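Local coordinates for protein pullulanase (Bacillus acidopullulyticus, PDB 2WAN) that hydrolyses alpha-1,6-glucosidic linkages in pullulan and probably at the branch points of starch polysaccharides, at residues 116-121 and 574-579; 112-117 and 127-132; 739-744 and 755-760; 695-700 and 745-750; 456-461 and 534-539. One frame throughout, in Å; residues are numbered along the deposited sequence.

Contact 1. Residues 116-121 and 574-579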
# COMPACT_ATOMS: atom_id res chain seq x y z
N ASN A 116 28.90 6.40 8.89
CA ASN A 116 28.16 6.35 7.63
C ASN A 116 28.26 7.68 6.90
O ASN A 116 28.37 8.73 7.54
CB ASN A 116 26.66 6.03 7.86
CG ASN A 116 25.96 5.59 6.57
OD1 ASN A 116 26.10 4.45 6.13
ND2 ASN A 116 25.19 6.49 5.98
N ALA A 117 28.20 7.64 5.57
CA ALA A 117 28.17 8.87 4.77
C ALA A 117 27.43 8.68 3.45
O ALA A 117 27.66 7.69 2.73
CB ALA A 117 29.58 9.40 4.51
N TYR A 118 26.56 9.64 3.14
CA TYR A 118 25.75 9.61 1.93
C TYR A 118 25.98 10.86 1.10
O TYR A 118 26.04 11.97 1.64
CB TYR A 118 24.25 9.55 2.28
CG TYR A 118 23.73 8.22 2.77
CD1 TYR A 118 24.09 7.01 2.14
CD2 TYR A 118 22.83 8.16 3.83
CE1 TYR A 118 23.60 5.80 2.57
CE2 TYR A 118 22.31 6.96 4.27
CZ TYR A 118 22.70 5.77 3.63
OH TYR A 118 22.21 4.55 4.04
N LEU A 119 26.08 10.69 -0.21
CA LEU A 119 26.08 11.80 -1.13
C LEU A 119 24.61 12.05 -1.50
O LEU A 119 24.03 11.31 -2.32
CB LEU A 119 26.95 11.49 -2.35
CG LEU A 119 27.23 12.59 -3.38
CD1 LEU A 119 28.00 13.78 -2.74
CD2 LEU A 119 27.99 12.03 -4.58
N ASP A 120 24.01 13.07 -0.89
CA ASP A 120 22.57 13.31 -1.02
C ASP A 120 22.20 14.43 -1.98
O ASP A 120 21.02 14.67 -2.22
CB ASP A 120 21.90 13.54 0.35
CG ASP A 120 21.63 12.24 1.10
OD1 ASP A 120 21.44 11.18 0.45
OD2 ASP A 120 21.58 12.28 2.34
N ASP A 121 23.21 15.12 -2.50
CA ASP A 121 23.01 16.10 -3.57
C ASP A 121 24.34 16.15 -4.33
O ASP A 121 25.31 15.52 -3.92
CB ASP A 121 22.62 17.48 -3.02
CG ASP A 121 21.84 18.33 -4.01
OD1 ASP A 121 21.03 19.17 -3.55
OD2 ASP A 121 22.00 18.17 -5.24
N TYR A 574 15.74 1.22 -1.66
CA TYR A 574 15.17 1.04 -0.31
C TYR A 574 15.29 2.33 0.51
O TYR A 574 16.12 3.17 0.20
CB TYR A 574 15.93 -0.05 0.43
CG TYR A 574 15.88 -1.38 -0.28
CD1 TYR A 574 14.76 -2.19 -0.16
CD2 TYR A 574 16.92 -1.80 -1.10
CE1 TYR A 574 14.67 -3.41 -0.85
CE2 TYR A 574 16.86 -3.02 -1.78
CZ TYR A 574 15.73 -3.82 -1.65
OH TYR A 574 15.64 -5.04 -2.30
N ARG A 575 14.47 2.46 1.56
CA ARG A 575 14.58 3.60 2.46
C ARG A 575 15.62 3.35 3.55
O ARG A 575 15.66 2.28 4.16
CB ARG A 575 13.21 4.00 3.06
CG ARG A 575 12.18 4.41 1.98
CD ARG A 575 10.83 4.87 2.57
NE ARG A 575 9.97 5.30 1.46
CZ ARG A 575 8.77 4.81 1.18
NH1 ARG A 575 8.21 3.90 1.96
NH2 ARG A 575 8.11 5.28 0.12
N THR A 576 16.49 4.33 3.76
CA THR A 576 17.49 4.23 4.82
C THR A 576 17.41 5.50 5.67
O THR A 576 16.94 6.54 5.19
CB THR A 576 18.92 4.06 4.27
OG1 THR A 576 19.24 5.17 3.43
CG2 THR A 576 19.05 2.76 3.48
N ASP A 577 17.86 5.40 6.92
CA ASP A 577 17.88 6.56 7.81
C ASP A 577 19.25 7.25 7.78
O ASP A 577 20.11 6.89 6.99
CB ASP A 577 17.47 6.18 9.25
CG ASP A 577 18.36 5.11 9.88
OD1 ASP A 577 19.56 5.01 9.52
OD2 ASP A 577 17.87 4.37 10.75
N SER A 578 19.44 8.24 8.66
CA SER A 578 20.66 9.03 8.63
C SER A 578 21.87 8.30 9.21
O SER A 578 23.02 8.74 9.02
CB SER A 578 20.43 10.39 9.28
OG SER A 578 19.54 11.15 8.47
N ASN A 579 21.61 7.19 9.91
CA ASN A 579 22.65 6.28 10.39
C ASN A 579 23.12 5.31 9.32
O ASN A 579 24.13 4.63 9.49
CB ASN A 579 22.18 5.48 11.61
CG ASN A 579 21.90 6.36 12.81
OD1 ASN A 579 22.53 7.39 13.01
ND2 ASN A 579 20.93 5.95 13.62
O HOH W 1 24.93 9.09 7.04

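Contact 2. Residues 112-117 and 127-132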
# COMPACT_ATOMS: atom_id res chain seq x y z
N PRO A 112 36.97 5.60 17.25
CA PRO A 112 36.31 6.86 16.87
C PRO A 112 36.20 7.00 15.34
O PRO A 112 37.23 7.09 14.67
CB PRO A 112 37.23 7.94 17.45
CG PRO A 112 38.25 7.20 18.32
CD PRO A 112 38.34 5.82 17.76
N SER A 113 34.98 7.02 14.81
CA SER A 113 34.80 6.96 13.35
C SER A 113 33.64 7.77 12.77
O SER A 113 32.67 8.08 13.46
CB SER A 113 34.65 5.50 12.91
OG SER A 113 33.52 4.90 13.51
N VAL A 114 33.77 8.12 11.49
CA VAL A 114 32.61 8.45 10.66
C VAL A 114 31.94 7.10 10.39
O VAL A 114 32.54 6.23 9.75
CB VAL A 114 33.02 9.13 9.33
CG1 VAL A 114 31.81 9.34 8.41
CG2 VAL A 114 33.72 10.46 9.59
N SER A 115 30.73 6.89 10.91
CA SER A 115 30.10 5.56 10.85
C SER A 115 29.26 5.32 9.58
O SER A 115 28.95 4.17 9.25
CB SER A 115 29.29 5.25 12.11
OG SER A 115 28.23 6.17 12.27
N ASN A 116 28.90 6.40 8.89
CA ASN A 116 28.16 6.35 7.63
C ASN A 116 28.26 7.68 6.90
O ASN A 116 28.37 8.73 7.54
CB ASN A 116 26.66 6.03 7.86
CG ASN A 116 25.96 5.59 6.57
OD1 ASN A 116 26.10 4.45 6.13
ND2 ASN A 116 25.19 6.49 5.98
N ALA A 117 28.20 7.64 5.57
CA ALA A 117 28.17 8.87 4.77
C ALA A 117 27.43 8.68 3.45
O ALA A 117 27.66 7.69 2.73
CB ALA A 117 29.58 9.40 4.51
N ALA A 127 26.89 13.03 6.87
CA ALA A 127 27.80 12.13 7.58
C ALA A 127 27.45 11.94 9.05
O ALA A 127 27.22 12.91 9.77
CB ALA A 127 29.25 12.61 7.44
N LYS A 128 27.45 10.68 9.48
CA LYS A 128 27.18 10.31 10.87
C LYS A 128 28.47 9.97 11.61
O LYS A 128 29.31 9.22 11.11
CB LYS A 128 26.21 9.11 10.92
CG LYS A 128 25.83 8.65 12.33
CD LYS A 128 24.75 9.55 12.94
CE LYS A 128 24.68 9.40 14.45
NZ LYS A 128 24.59 7.98 14.91
N LEU A 129 28.61 10.52 12.82
CA LEU A 129 29.81 10.28 13.63
C LEU A 129 29.49 9.39 14.83
O LEU A 129 28.39 9.47 15.40
CB LEU A 129 30.39 11.61 14.11
CG LEU A 129 30.39 12.79 13.12
CD1 LEU A 129 30.54 14.11 13.86
CD2 LEU A 129 31.47 12.63 12.05
N SER A 130 30.44 8.55 15.21
CA SER A 130 30.27 7.63 16.34
C SER A 130 30.22 8.33 17.71
O SER A 130 29.84 7.72 18.71
CB SER A 130 31.37 6.57 16.34
OG SER A 130 32.65 7.17 16.37
N MET A 131 30.62 9.60 17.73
CA MET A 131 30.47 10.46 18.91
C MET A 131 30.39 11.93 18.48
O MET A 131 30.92 12.30 17.44
CB MET A 131 31.59 10.23 19.93
CG MET A 131 33.01 10.32 19.38
SD MET A 131 34.27 10.09 20.68
CE MET A 131 34.10 8.34 21.05
N PRO A 132 29.71 12.78 19.28
CA PRO A 132 29.45 14.14 18.82
C PRO A 132 30.71 14.99 18.77
O PRO A 132 31.70 14.66 19.42
CB PRO A 132 28.49 14.70 19.87
CG PRO A 132 28.08 13.55 20.73
CD PRO A 132 29.19 12.57 20.65
O HOH W 2 27.12 6.26 14.86

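Contact 3. Residues 739-744 and 755-760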
# COMPACT_ATOMS: atom_id res chain seq x y z
N THR A 739 -10.75 -16.25 10.11
CA THR A 739 -11.96 -16.33 9.29
C THR A 739 -13.13 -15.92 10.21
O THR A 739 -13.01 -16.01 11.44
CB THR A 739 -12.22 -17.73 8.72
OG1 THR A 739 -12.64 -18.62 9.77
CG2 THR A 739 -10.98 -18.28 8.01
N LEU A 740 -14.23 -15.47 9.62
CA LEU A 740 -15.33 -15.01 10.46
C LEU A 740 -15.90 -16.14 11.30
O LEU A 740 -16.25 -15.91 12.46
CB LEU A 740 -16.44 -14.32 9.63
CG LEU A 740 -17.45 -13.52 10.48
CD1 LEU A 740 -16.75 -12.55 11.44
CD2 LEU A 740 -18.48 -12.77 9.60
N TRP A 741 -15.95 -17.35 10.76
CA TRP A 741 -16.50 -18.50 11.50
C TRP A 741 -15.66 -18.73 12.76
O TRP A 741 -16.21 -18.91 13.86
CB TRP A 741 -16.58 -19.77 10.61
CG TRP A 741 -17.39 -20.88 11.27
CD1 TRP A 741 -16.96 -22.13 11.60
CD2 TRP A 741 -18.77 -20.80 11.69
NE1 TRP A 741 -17.99 -22.86 12.19
CE2 TRP A 741 -19.11 -22.06 12.24
CE3 TRP A 741 -19.75 -19.79 11.62
CZ2 TRP A 741 -20.40 -22.33 12.76
CZ3 TRP A 741 -21.02 -20.05 12.13
CH2 TRP A 741 -21.33 -21.33 12.70
N ASP A 742 -14.34 -18.69 12.60
CA ASP A 742 -13.40 -18.88 13.71
C ASP A 742 -13.48 -17.71 14.70
O ASP A 742 -13.44 -17.92 15.92
CB ASP A 742 -11.98 -19.02 13.18
CG ASP A 742 -11.74 -20.35 12.47
OD1 ASP A 742 -12.67 -21.18 12.38
OD2 ASP A 742 -10.61 -20.56 12.02
N LYS A 743 -13.57 -16.50 14.16
CA LYS A 743 -13.66 -15.28 14.99
C LYS A 743 -14.90 -15.32 15.88
O LYS A 743 -14.82 -14.99 17.07
CB LYS A 743 -13.69 -14.03 14.10
CG LYS A 743 -14.21 -12.77 14.77
CD LYS A 743 -13.30 -12.27 15.90
CE LYS A 743 -14.09 -11.36 16.83
NZ LYS A 743 -13.24 -10.84 17.97
N ILE A 744 -16.04 -15.71 15.31
CA ILE A 744 -17.29 -15.74 16.06
C ILE A 744 -17.27 -16.88 17.11
O ILE A 744 -17.83 -16.73 18.19
CB ILE A 744 -18.52 -15.82 15.13
CG1 ILE A 744 -18.66 -14.51 14.32
CG2 ILE A 744 -19.82 -16.10 15.97
CD1 ILE A 744 -19.76 -14.55 13.28
N ASP A 755 -27.38 -19.69 15.77
CA ASP A 755 -27.25 -18.24 15.99
C ASP A 755 -25.95 -17.70 15.44
O ASP A 755 -25.92 -16.59 14.91
CB ASP A 755 -27.40 -17.88 17.47
CG ASP A 755 -28.84 -17.90 17.93
OD1 ASP A 755 -29.74 -17.95 17.08
OD2 ASP A 755 -29.07 -17.87 19.17
N ARG A 756 -24.87 -18.47 15.58
CA ARG A 756 -23.57 -18.04 15.03
C ARG A 756 -23.62 -17.93 13.50
O ARG A 756 -23.03 -17.00 12.92
CB ARG A 756 -22.42 -18.92 15.55
CG ARG A 756 -22.13 -18.62 17.05
CD ARG A 756 -20.96 -19.45 17.60
NE ARG A 756 -21.32 -20.84 17.87
CZ ARG A 756 -20.88 -21.89 17.17
NH1 ARG A 756 -20.07 -21.70 16.14
NH2 ARG A 756 -21.25 -23.12 17.51
N ILE A 757 -24.35 -18.85 12.85
CA ILE A 757 -24.57 -18.75 11.39
C ILE A 757 -25.30 -17.43 11.06
O ILE A 757 -24.91 -16.69 10.13
CB ILE A 757 -25.35 -19.96 10.83
CG1 ILE A 757 -24.46 -21.21 10.81
CG2 ILE A 757 -25.88 -19.64 9.43
CD1 ILE A 757 -25.17 -22.50 10.49
N LYS A 758 -26.34 -17.12 11.83
CA LYS A 758 -27.06 -15.86 11.62
C LYS A 758 -26.18 -14.62 11.78
O LYS A 758 -26.29 -13.69 10.98
CB LYS A 758 -28.28 -15.76 12.56
CG LYS A 758 -29.35 -16.80 12.25
CD LYS A 758 -30.52 -16.63 13.23
CE LYS A 758 -31.64 -17.60 12.91
NZ LYS A 758 -32.71 -17.47 13.94
N MET A 759 -25.31 -14.61 12.79
CA MET A 759 -24.38 -13.49 13.02
C MET A 759 -23.39 -13.31 11.87
O MET A 759 -23.15 -12.18 11.44
CB MET A 759 -23.62 -13.67 14.33
CG MET A 759 -24.51 -13.65 15.56
SD MET A 759 -23.49 -14.07 17.02
CE MET A 759 -24.81 -14.45 18.22
N ASP A 760 -22.87 -14.42 11.37
CA ASP A 760 -21.93 -14.43 10.24
C ASP A 760 -22.64 -13.84 9.01
O ASP A 760 -22.13 -12.92 8.35
CB ASP A 760 -21.47 -15.89 9.99
CG ASP A 760 -20.37 -16.00 8.93
OD1 ASP A 760 -20.51 -15.43 7.83
OD2 ASP A 760 -19.36 -16.69 9.22
O HOH W 3 -18.93 -19.40 14.64

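Contact 4. Residues 695-700 and 745-750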
# COMPACT_ATOMS: atom_id res chain seq x y z
N THR A 695 -11.72 -12.02 21.65
CA THR A 695 -13.04 -12.24 22.25
C THR A 695 -13.99 -11.03 22.15
O THR A 695 -15.14 -11.11 22.58
CB THR A 695 -12.92 -12.70 23.73
OG1 THR A 695 -12.33 -11.66 24.50
CG2 THR A 695 -12.06 -13.96 23.83
N ALA A 696 -13.52 -9.93 21.56
CA ALA A 696 -14.33 -8.72 21.36
C ALA A 696 -15.52 -9.01 20.46
O ALA A 696 -15.39 -9.71 19.45
CB ALA A 696 -13.49 -7.58 20.75
N GLN A 697 -16.68 -8.47 20.83
CA GLN A 697 -17.86 -8.54 19.97
C GLN A 697 -18.01 -7.21 19.24
O GLN A 697 -17.37 -6.22 19.59
CB GLN A 697 -19.10 -8.90 20.79
CG GLN A 697 -19.09 -10.38 21.24
CD GLN A 697 -20.18 -10.71 22.24
OE1 GLN A 697 -20.96 -9.84 22.64
NE2 GLN A 697 -20.24 -11.97 22.66
N GLY A 698 -18.84 -7.21 18.19
CA GLY A 698 -19.17 -6.00 17.45
C GLY A 698 -20.67 -5.98 17.18
O GLY A 698 -21.45 -6.73 17.78
N PHE A 699 -21.08 -5.12 16.25
CA PHE A 699 -22.49 -4.96 15.88
C PHE A 699 -23.18 -6.29 15.55
O PHE A 699 -24.30 -6.55 15.99
CB PHE A 699 -22.61 -3.99 14.69
CG PHE A 699 -24.03 -3.71 14.28
CD1 PHE A 699 -24.84 -2.90 15.06
CD2 PHE A 699 -24.55 -4.25 13.09
CE1 PHE A 699 -26.15 -2.64 14.68
CE2 PHE A 699 -25.86 -3.97 12.69
CZ PHE A 699 -26.66 -3.16 13.50
N ALA A 700 -22.52 -7.13 14.75
CA ALA A 700 -23.17 -8.37 14.30
C ALA A 700 -23.28 -9.42 15.41
O ALA A 700 -24.11 -10.32 15.30
CB ALA A 700 -22.43 -8.96 13.08
N LEU A 745 -16.62 -17.99 16.80
CA LEU A 745 -16.39 -19.05 17.81
C LEU A 745 -15.61 -18.52 19.02
O LEU A 745 -15.88 -18.90 20.17
CB LEU A 745 -15.64 -20.23 17.20
CG LEU A 745 -16.53 -21.32 16.61
CD1 LEU A 745 -15.73 -22.16 15.62
CD2 LEU A 745 -17.15 -22.19 17.74
N ALA A 746 -14.64 -17.65 18.75
CA ALA A 746 -13.86 -17.00 19.81
C ALA A 746 -14.63 -15.96 20.63
O ALA A 746 -14.47 -15.91 21.85
CB ALA A 746 -12.58 -16.40 19.24
N SER A 747 -15.45 -15.13 19.98
CA SER A 747 -16.14 -14.05 20.69
C SER A 747 -17.49 -14.46 21.26
O SER A 747 -18.00 -13.82 22.17
CB SER A 747 -16.30 -12.82 19.79
OG SER A 747 -17.11 -13.10 18.66
N ASN A 748 -18.07 -15.52 20.69
CA ASN A 748 -19.42 -15.98 21.04
C ASN A 748 -19.45 -17.50 21.29
O ASN A 748 -20.29 -18.20 20.75
CB ASN A 748 -20.42 -15.62 19.94
CG ASN A 748 -20.57 -14.11 19.74
OD1 ASN A 748 -19.64 -13.42 19.31
ND2 ASN A 748 -21.75 -13.59 20.07
N PRO A 749 -18.55 -18.00 22.16
CA PRO A 749 -18.44 -19.45 22.37
C PRO A 749 -19.70 -20.12 22.93
O PRO A 749 -19.95 -21.30 22.65
CB PRO A 749 -17.27 -19.57 23.36
CG PRO A 749 -17.24 -18.25 24.07
CD PRO A 749 -17.61 -17.24 23.01
N SER A 750 -20.51 -19.35 23.67
CA SER A 750 -21.74 -19.86 24.29
C SER A 750 -22.97 -19.84 23.37
O SER A 750 -24.03 -20.35 23.73
CB SER A 750 -22.08 -19.06 25.56
OG SER A 750 -20.97 -19.06 26.44
O HOH W 4 -16.78 -12.48 24.09
O HOH W 5 -17.41 -10.68 17.00

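Contact 5. Residues 456-461 and 534-539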
# COMPACT_ATOMS: atom_id res chain seq x y z
N LYS A 456 -3.12 -25.11 -8.74
CA LYS A 456 -2.50 -24.49 -9.93
C LYS A 456 -3.39 -23.44 -10.61
O LYS A 456 -4.61 -23.48 -10.47
CB LYS A 456 -2.16 -25.56 -10.97
CG LYS A 456 -1.28 -26.70 -10.41
CD LYS A 456 0.16 -26.23 -10.16
CE LYS A 456 1.06 -27.42 -9.77
NZ LYS A 456 2.43 -26.96 -9.46
N TYR A 457 -2.77 -22.51 -11.34
CA TYR A 457 -3.52 -21.54 -12.14
C TYR A 457 -4.59 -22.25 -12.97
O TYR A 457 -5.71 -21.74 -13.09
CB TYR A 457 -2.63 -20.75 -13.11
CG TYR A 457 -1.50 -19.96 -12.49
CD1 TYR A 457 -1.74 -18.96 -11.53
CD2 TYR A 457 -0.18 -20.18 -12.90
CE1 TYR A 457 -0.69 -18.21 -11.00
CE2 TYR A 457 0.88 -19.44 -12.36
CZ TYR A 457 0.61 -18.46 -11.41
OH TYR A 457 1.66 -17.74 -10.87
N LEU A 458 -4.23 -23.38 -13.58
CA LEU A 458 -5.14 -24.03 -14.54
C LEU A 458 -6.42 -24.56 -13.91
O LEU A 458 -7.39 -24.81 -14.63
CB LEU A 458 -4.43 -25.16 -15.34
CG LEU A 458 -3.40 -24.67 -16.36
CD1 LEU A 458 -2.93 -25.87 -17.19
CD2 LEU A 458 -3.96 -23.58 -17.29
N ALA A 459 -6.44 -24.75 -12.59
CA ALA A 459 -7.69 -25.15 -11.93
C ALA A 459 -8.83 -24.17 -12.24
O ALA A 459 -9.98 -24.58 -12.33
CB ALA A 459 -7.49 -25.30 -10.41
N PHE A 460 -8.49 -22.89 -12.42
CA PHE A 460 -9.48 -21.84 -12.75
C PHE A 460 -10.03 -21.91 -14.18
O PHE A 460 -10.89 -21.11 -14.56
CB PHE A 460 -8.86 -20.45 -12.55
CG PHE A 460 -8.75 -20.03 -11.10
CD1 PHE A 460 -7.72 -20.51 -10.29
CD2 PHE A 460 -9.64 -19.10 -10.57
CE1 PHE A 460 -7.61 -20.11 -8.95
CE2 PHE A 460 -9.54 -18.70 -9.22
CZ PHE A 460 -8.52 -19.18 -8.42
N THR A 461 -9.51 -22.83 -15.00
CA THR A 461 -10.01 -22.99 -16.37
C THR A 461 -10.98 -24.16 -16.49
O THR A 461 -11.55 -24.39 -17.58
CB THR A 461 -8.85 -23.26 -17.39
OG1 THR A 461 -8.30 -24.58 -17.18
CG2 THR A 461 -7.74 -22.21 -17.27
N LEU A 534 -1.13 -18.58 -16.45
CA LEU A 534 -1.76 -17.46 -15.75
C LEU A 534 -2.66 -16.69 -16.71
O LEU A 534 -3.76 -16.28 -16.34
CB LEU A 534 -0.72 -16.57 -15.07
CG LEU A 534 -1.25 -15.31 -14.34
CD1 LEU A 534 -2.37 -15.62 -13.32
CD2 LEU A 534 -0.12 -14.54 -13.67
N LYS A 535 -2.19 -16.51 -17.95
CA LYS A 535 -3.07 -15.89 -18.95
C LYS A 535 -4.34 -16.72 -19.13
O LYS A 535 -5.41 -16.14 -19.30
CB LYS A 535 -2.36 -15.70 -20.30
CG LYS A 535 -1.28 -14.64 -20.27
CD LYS A 535 -0.52 -14.56 -21.62
CE LYS A 535 0.49 -13.42 -21.57
NZ LYS A 535 1.41 -13.45 -22.76
N GLN A 536 -4.23 -18.06 -19.11
CA GLN A 536 -5.41 -18.91 -19.26
C GLN A 536 -6.37 -18.74 -18.09
O GLN A 536 -7.57 -18.75 -18.29
CB GLN A 536 -5.02 -20.38 -19.45
CG GLN A 536 -4.36 -20.62 -20.80
CD GLN A 536 -3.82 -22.03 -20.95
OE1 GLN A 536 -2.81 -22.39 -20.36
NE2 GLN A 536 -4.49 -22.82 -21.77
N LEU A 537 -5.82 -18.59 -16.88
CA LEU A 537 -6.68 -18.29 -15.71
C LEU A 537 -7.50 -17.00 -15.95
O LEU A 537 -8.73 -16.98 -15.77
CB LEU A 537 -5.83 -18.16 -14.43
CG LEU A 537 -6.53 -17.76 -13.11
CD1 LEU A 537 -5.67 -18.18 -11.92
CD2 LEU A 537 -6.78 -16.24 -12.99
N ILE A 538 -6.79 -15.95 -16.34
CA ILE A 538 -7.41 -14.64 -16.59
C ILE A 538 -8.43 -14.73 -17.73
O ILE A 538 -9.55 -14.23 -17.62
CB ILE A 538 -6.32 -13.59 -16.85
CG1 ILE A 538 -5.48 -13.40 -15.58
CG2 ILE A 538 -6.91 -12.23 -17.36
CD1 ILE A 538 -4.10 -12.77 -15.86
N GLN A 539 -8.04 -15.38 -18.82
CA GLN A 539 -8.94 -15.59 -19.95
C GLN A 539 -10.23 -16.29 -19.54
O GLN A 539 -11.35 -15.90 -19.97
CB GLN A 539 -8.21 -16.40 -21.04
CG GLN A 539 -8.98 -16.66 -22.30
CD GLN A 539 -8.15 -17.44 -23.31
OE1 GLN A 539 -7.42 -18.39 -22.95
NE2 GLN A 539 -8.25 -17.05 -24.57

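Contact 1. Residues 116-121 and 574-579
An interdomain junction is made where N116 and Y118, on strand 114-121 of the N-terminal beta sheet, meet T576 to N579 in the loop after helix 564-568, beyond the third strand, 547-552, of the catalytic barrel. Y118 reaches across with its hydroxyl end: CG lies anti to the carbonyl carbon (chi1 -75°), and OH stops 3.1 Å from OG1 of T576. Both hydroxyl oxygens have further partners, OH pairing with OE1 of Q571 and OG1 with NH1 of R303, so the two meet within a small polar cluster. At the ring edge, in the plane, the carbonyl oxygen of D577 lies 3.5 Å from CE2 of Y118. One face of the same ring carries the amide of N116, whose ND2 sits 3.3 Å above the ring plane, over its centre. That ND2 donates to a water 2.8 Å away, and the water in turn donates to O of S578, likewise at 2.8 Å. The backbone O of N579 also approaches CB of N116, at 3.3 Å. A phenylalanine at Y118 would probably leave OE1 of Q571 without its hydroxyl mate and weaken the polar link to the loop. Small, polar and water-bridged, this surface contact docks an accessory beta domain onto the region between the third and fourth barrel strands, which in alpha-amylase relatives typically holds domain B.

Contact 2. Residues 112-117 and 127-132
V114, A117, A127 and L129 form the apolar face of the beta hairpin made by strands 114-121 and 124-129. V114 sends its two methyls to different partners: CG2 lies 4.0 Å from CD2 of L129, while CG1 leans toward CB of A127. Farther along, the methyls of A117 and A127 come within 4.4 Å, CB to CB. Strands 288-292 and 295-302 adjoin this face, with V290 and I300 among the neighbours. The strands run antiparallel, but their register slips by one residue at a beta bulge, where S115 and N116 together stand opposite K128. Its backbone is gripped from both sides of the bulge: S115 N donates to K128 O at 2.7 Å, and K128 N to N116 O at 2.9 Å. N116 and K128 point to the other face, and NZ of K128 goes on to OD1 of N579 in the catalytic domain; a water also joins NZ to OG of S115. At the open end, S130 N donates to S113 O at 2.9 Å, nearly along the C=O axis. The S130 hydroxyl, set between its own backbone N and carbonyl carbon (chi1 57°), receives S113 N at 2.8 Å in an almost straight bond, 176° at the hydrogen.

Contact 3. Residues 739-744 and 755-760
Apolar contacts of W741 and I744 with I757, R756 and M759 hold helix 740-747 against helix 753-769, the short segments 740-744 and 755-760 being inclined at 125° with axes 10.1 Å apart. The indole of W741, its CG anti to the backbone N (chi1 -169°), extends its six-membered ring to the second helix, where CH2 meets CG1 of I757 at 3.7 Å. I744 divides its branches: CG2 packs 3.6 Å from CG of R756, and CD1 reaches the CB atoms of M759 and D760. I744 and R756 lie alongside each other, pointing in opposite senses.

Charged groups border this apolar layer. NH1 of R756 lies 3.3 Å above the indole plane of W741, offset toward the rim, with the guanidinium turned 41° from the ring; NE is tied to O of D751. The carboxylate of D760 approaches from the ring edge, OD2 being 3.9 Å from CE3 of W741, and its other flank meets CD2 of L740. One water, over the same indole face as NH1, accepts from NH1 of R756 at 3.0 Å and donates to O of W741 at 2.9 Å.

An alanine at W741 would probably open a gap beside I757 and take away the indole beside NH1 of R756, so that the guanidinium loses one of its neighbours.

Just ahead of helix 740-747, T739 is the N-cap, OG1 weakly accepting D742 N. Such a pair of helices, joined by a short turn between the seventh and eighth strands, belongs to the outer layer of a TIM barrel.

Contact 4. Residues 695-700 and 745-750
S747 is pressed hard against the loop at T695 and A696. Its CB faces both carbonyl oxygens, 3.3 Å from O of A696 and 3.5 Å from O of T695. A water donates to OG of S747 and, weakly, to O of A696, an oxygen that also accepts from NZ of K743. Q697, its CG anti to the carbonyl carbon (chi1 -73°) and its chain extended beyond, brings NE2 to O of S747, donating at 2.9 Å with 162° at the hydrogen. The acceptor lies close to the amide plane of Q697, whereas the donor stands above the carbonyl plane of S747. The amide planes of N748 and Q697 are only 21° apart, although the side chains themselves cross at a slant. N748 is fixed from its own side: OD1 takes a short bond from OG of S747, 2.6 Å, while ND2 donates to O of T701 and OD2 of D751. All this happens at the C-terminal end of helix 740-747, where N748 is the first residue to leave the helical conformation; the loop across from it lies between the sixth and seventh barrel strands. A carbonyl at such a helix end probably carries enhanced negative charge, which would strengthen its hold on the glutamine N-H.

Toward solvent the fit is looser. CG2 of the exposed T695 lies 3.7 Å from O of A746, and its hydroxyl turns to D693. Another water links the segments, donating to O of T695 and O of S747 at 2.6 Å each.

Contact 5. Residues 456-461 and 534-539
Y457 and F460 receive the leucines of helix 529-543 over their ring faces. CB of L534 stands 4.1 Å from the centroid of the Y457 ring, only 4° off the normal, a CH-pi contact centred on the face. L537 makes a second one: its CD1 lies 3.9 Å from the centroid of the F460 ring, 29° off the normal. The same methyl touches the edge of Y457, 4.0 Å from CD1, and so wedges between the two aromatics. Placed anti to the backbone N (chi1 176°), CG of L537 sits beside CB of F460. Beside these, CG2 of T461 meets O of Q536 at 3.6 Å, and CD2 of L458 meets OE1 of Q536.

Y457 to T461 form a 3-10 turn, which puts both rings on the helix side. L458 O holds its end twice, accepting T461 N and, on a lone pair, T461 OG1 at 2.7 Å. Farther out, OH of Y457 is bonded to O of E518, the F460 ring stacks on F443, and W610 and Y614 pack against L534, within the helical layer of the barrel. With no hydrogen bond between the segments, their adhesion rests on shape and dispersion, while the hydroxyls of Y457 and T461 are bonded to E518 and L458.

How the contacts relate
Contact 2 comes first along the chain, closing the short hairpin loop near the modelled N terminus. Contact 1 starts from the same strand but closes a span of some 450 residues, tying that beta domain to the catalytic barrel; the two contacts touch through K128 and N579. Nested within this long loop, contact 5 joins a turn after the first barrel strand to helix 529-543, with centres of contacts 1 and 5 about 44 Å apart. Contacts 4 and 3 follow contact 1 and cross each other, sharing helix 740-747 with centres about 8 Å apart. They bind that helix to a preceding loop and a following helix, across the chain's centre from contact 1.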